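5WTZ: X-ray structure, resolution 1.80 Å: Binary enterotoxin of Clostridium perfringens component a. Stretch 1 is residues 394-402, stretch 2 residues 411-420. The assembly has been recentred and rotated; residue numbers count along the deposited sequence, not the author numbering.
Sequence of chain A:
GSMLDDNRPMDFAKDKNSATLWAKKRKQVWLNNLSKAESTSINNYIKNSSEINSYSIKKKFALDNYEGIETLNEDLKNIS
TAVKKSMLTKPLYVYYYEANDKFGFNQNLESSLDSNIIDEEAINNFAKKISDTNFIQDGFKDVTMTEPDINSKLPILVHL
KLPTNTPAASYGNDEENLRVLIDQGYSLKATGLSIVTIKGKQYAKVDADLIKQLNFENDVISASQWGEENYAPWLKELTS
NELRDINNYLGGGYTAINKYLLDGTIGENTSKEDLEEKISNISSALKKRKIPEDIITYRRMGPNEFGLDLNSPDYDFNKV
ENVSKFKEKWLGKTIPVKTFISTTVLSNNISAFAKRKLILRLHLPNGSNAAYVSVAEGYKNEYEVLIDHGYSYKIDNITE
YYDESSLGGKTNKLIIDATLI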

# COMPACT_ATOMS: atom_id res chain seq x y z
N LYS A 394 8.02 -2.28 10.99
CA LYS A 394 9.14 -1.83 10.17
C LYS A 394 8.56 -0.80 9.19
O LYS A 394 7.70 -1.13 8.38
CB LYS A 394 9.81 -3.01 9.46
CG LYS A 394 10.88 -2.62 8.43
CD LYS A 394 11.55 -3.86 7.83
CE LYS A 394 10.60 -4.65 6.91
NZ LYS A 394 10.45 -4.03 5.55
N ILE A 395 9.01 0.45 9.29
CA ILE A 395 8.42 1.52 8.49
C ILE A 395 9.02 1.51 7.08
O ILE A 395 10.22 1.67 6.91
CB ILE A 395 8.62 2.91 9.16
CG1 ILE A 395 8.13 2.90 10.63
CG2 ILE A 395 7.91 4.02 8.34
CD1 ILE A 395 6.65 2.67 10.84
N ASP A 396 8.17 1.28 6.08
CA ASP A 396 8.62 1.03 4.71
C ASP A 396 8.44 2.26 3.81
O ASP A 396 9.28 2.54 2.95
CB ASP A 396 7.85 -0.15 4.11
CG ASP A 396 8.01 -1.43 4.88
OD1 ASP A 396 9.14 -1.74 5.33
OD2 ASP A 396 6.99 -2.15 5.02
N ASN A 397 7.33 2.96 4.00
CA ASN A 397 7.11 4.20 3.25
C ASN A 397 6.16 5.14 3.97
O ASN A 397 5.38 4.74 4.85
CB ASN A 397 6.58 3.91 1.84
CG ASN A 397 7.09 4.90 0.80
OD1 ASN A 397 7.71 5.92 1.13
ND2 ASN A 397 6.81 4.62 -0.45
N ILE A 398 6.23 6.40 3.56
CA ILE A 398 5.37 7.44 4.09
C ILE A 398 4.88 8.26 2.91
O ILE A 398 5.69 8.81 2.16
CB ILE A 398 6.11 8.31 5.12
CG1 ILE A 398 6.43 7.48 6.37
CG2 ILE A 398 5.30 9.55 5.47
CD1 ILE A 398 7.38 8.14 7.32
N THR A 399 3.57 8.29 2.71
CA THR A 399 3.00 8.93 1.54
C THR A 399 1.93 9.94 1.94
O THR A 399 0.90 9.58 2.51
CB THR A 399 2.41 7.90 0.57
OG1 THR A 399 3.43 6.98 0.15
CG2 THR A 399 1.84 8.59 -0.65
N GLU A 400 2.16 11.21 1.65
CA GLU A 400 1.19 12.23 2.03
C GLU A 400 0.03 12.30 1.04
O GLU A 400 0.21 12.11 -0.16
CB GLU A 400 1.87 13.59 2.16
CG GLU A 400 2.55 14.04 0.87
CD GLU A 400 3.19 15.41 0.99
OE1 GLU A 400 2.46 16.38 1.28
OE2 GLU A 400 4.42 15.50 0.79
N TYR A 401 -1.18 12.55 1.55
CA TYR A 401 -2.24 13.03 0.66
C TYR A 401 -3.09 14.03 1.43
O TYR A 401 -3.01 14.11 2.65
CB TYR A 401 -3.09 11.88 0.11
CG TYR A 401 -4.28 11.50 0.97
CD1 TYR A 401 -4.12 10.69 2.08
CD2 TYR A 401 -5.58 11.94 0.65
CE1 TYR A 401 -5.21 10.32 2.87
CE2 TYR A 401 -6.67 11.58 1.44
CZ TYR A 401 -6.47 10.77 2.54
OH TYR A 401 -7.53 10.40 3.34
N TYR A 402 -3.88 14.79 0.70
CA TYR A 402 -4.68 15.82 1.33
C TYR A 402 -6.13 15.38 1.47
O TYR A 402 -6.83 15.21 0.48
CB TYR A 402 -4.60 17.12 0.53
CG TYR A 402 -5.38 18.24 1.16
CD1 TYR A 402 -4.95 18.84 2.34
CD2 TYR A 402 -6.57 18.68 0.60
CE1 TYR A 402 -5.67 19.87 2.93
CE2 TYR A 402 -7.30 19.71 1.18
CZ TYR A 402 -6.85 20.30 2.34
OH TYR A 402 -7.58 21.32 2.91
N THR A 411 -7.00 18.38 6.14
CA THR A 411 -5.57 18.33 6.42
C THR A 411 -4.83 17.31 5.56
O THR A 411 -5.39 16.30 5.12
CB THR A 411 -5.31 17.99 7.90
OG1 THR A 411 -3.90 17.97 8.16
CG2 THR A 411 -5.84 16.64 8.20
N ASN A 412 -3.54 17.57 5.35
CA ASN A 412 -2.66 16.51 4.89
C ASN A 412 -2.60 15.37 5.91
O ASN A 412 -2.51 15.59 7.12
CB ASN A 412 -1.26 17.04 4.63
CG ASN A 412 -1.16 17.79 3.33
OD1 ASN A 412 -1.83 17.44 2.36
ND2 ASN A 412 -0.32 18.81 3.30
N LYS A 413 -2.65 14.15 5.39
CA LYS A 413 -2.52 12.96 6.21
C LYS A 413 -1.37 12.10 5.68
O LYS A 413 -0.96 12.25 4.52
CB LYS A 413 -3.84 12.19 6.23
CG LYS A 413 -4.98 13.01 6.84
CD LYS A 413 -6.26 12.19 6.97
CE LYS A 413 -7.23 12.85 7.95
NZ LYS A 413 -8.60 12.20 7.93
N LEU A 414 -0.85 11.21 6.52
CA LEU A 414 0.25 10.34 6.11
C LEU A 414 -0.14 8.88 6.07
O LEU A 414 -0.55 8.29 7.07
CB LEU A 414 1.45 10.51 7.05
CG LEU A 414 2.00 11.94 7.15
CD1 LEU A 414 3.15 12.01 8.14
CD2 LEU A 414 2.43 12.46 5.77
N ILE A 415 -0.02 8.30 4.88
CA ILE A 415 -0.18 6.87 4.70
C ILE A 415 1.15 6.21 5.05
O ILE A 415 2.16 6.44 4.39
CB ILE A 415 -0.61 6.56 3.25
CG1 ILE A 415 -1.87 7.36 2.90
CG2 ILE A 415 -0.84 5.05 3.07
CD1 ILE A 415 -2.16 7.46 1.43
N ILE A 416 1.15 5.41 6.11
CA ILE A 416 2.39 4.84 6.63
C ILE A 416 2.43 3.36 6.31
O ILE A 416 1.84 2.54 7.02
CB ILE A 416 2.53 5.09 8.15
CG1 ILE A 416 2.40 6.60 8.44
CG2 ILE A 416 3.86 4.55 8.67
CD1 ILE A 416 2.52 6.96 9.88
N ASP A 417 3.07 3.03 5.19
CA ASP A 417 3.25 1.63 4.81
C ASP A 417 4.26 0.98 5.73
O ASP A 417 5.37 1.48 5.88
CB ASP A 417 3.71 1.53 3.36
CG ASP A 417 2.57 1.67 2.38
OD1 ASP A 417 1.80 0.71 2.22
OD2 ASP A 417 2.44 2.76 1.80
N ALA A 418 3.86 -0.12 6.36
CA ALA A 418 4.72 -0.79 7.31
C ALA A 418 4.58 -2.28 7.16
O ALA A 418 3.61 -2.77 6.58
CB ALA A 418 4.37 -0.37 8.74
N THR A 419 5.57 -3.00 7.67
CA THR A 419 5.52 -4.47 7.75
C THR A 419 5.55 -4.88 9.21
O THR A 419 6.40 -4.39 9.97
CB THR A 419 6.69 -5.10 7.00
OG1 THR A 419 6.69 -4.64 5.63
CG2 THR A 419 6.62 -6.63 7.04
N LEU A 420 4.63 -5.76 9.62
CA LEU A 420 4.66 -6.29 10.98
C LEU A 420 5.81 -7.29 11.11
O LEU A 420 5.91 -8.26 10.35
CB LEU A 420 3.32 -6.95 11.37
CG LEU A 420 3.19 -7.17 12.89
CD1 LEU A 420 2.76 -5.88 13.59
CD2 LEU A 420 2.24 -8.32 13.29
O HOH W 1 3.28 5.04 2.25
O HOH W 2 -0.43 16.11 0.46
O HOH W 3 -8.79 9.90 5.67

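Residues 394-402 and 411-420 run as neighbouring antiparallel strands, their N-to-C directions 155° apart, and together bury 947 Å² of surface. Paired hydrogen bonds recur along the ladder: Lys394 N to Thr419 O (2.8 Å) and Thr419 N to Lys394 O (2.9 Å), then Thr399 N to Ile415 O (2.9 Å) and Ile415 N to Thr399 O (2.8 Å), and Tyr401 N to Lys413 O (3.0 Å) and Lys413 N to Tyr401 O (2.8 Å). Between Ile395 and Asn397 the register slips by one residue in a beta bulge. Here Asp417 O accepts from two successive amides, Asp396 N at 2.8 Å and Asn397 N at 3.1 Å, while the return bond from Asp417 N to Asn397 O (2.9 Å) is weak, its angle only 126°. At the non-hydrogen-bonded pairs the strands draw closer, and CA-H...O contacts such as Glu400 CA to Lys413 O (3.3 Å) fill in.

The bulge turns the CA-to-CB bond of Asp396 toward the other strand. Its carboxylate is thereby shared: OD2 accepts from Thr419 OG1 at 2.6 Å, and OD1 forms a salt bridge with Lys394 NZ at 2.6 Å, so the charge of this buried aspartate is matched by a lysine of its own strand. The side chain of Asn397 leads away from the other strand: OD1 accepts from Ile398 N at 2.9 Å, and ND2 bonds elsewhere in the structure.

One face of the sheet carries Ile395, Ile398, Leu414, Ile416 and Ala418, all buried. Ile395 CD1 reaches Ile416 CG2 at 4.0 Å and Ala418 CB at 4.3 Å; Ile398 CG2 meets Leu414 CD2 at 4.1 Å. Aliphatic chains, from the methyl of Ala418 to the branched isoleucines and leucine, suit this surface, as they have no polar groups to satisfy. Farther along the same face the character becomes polar: Glu400 still lays its CB 3.8 Å from Leu414 CD2, but its OE1 shares water 2 with Asn412 OD1 (3.0 and 2.7 Å from the water oxygen). Exposed Tyr402 brings CB to 3.3 Å from Asn412 OD1, which lies at the edge of its ring.

On the other face, Tyr401 covers its neighbours obliquely, CD1 3.8 Å from Ile415 CD1 and CE1 4.1 Å from Lys413 CB. The polar ends of this tyrosine and lysine meet again through water 3, 2.7 Å from Tyr401 OH and 3.2 Å from Lys413 NZ. Water 1 ties the middle of this face together, accepting from Thr399 OG1 (2.9 Å) and donating to Ile415 O (2.8 Å) and Asp417 OD2 (2.5 Å).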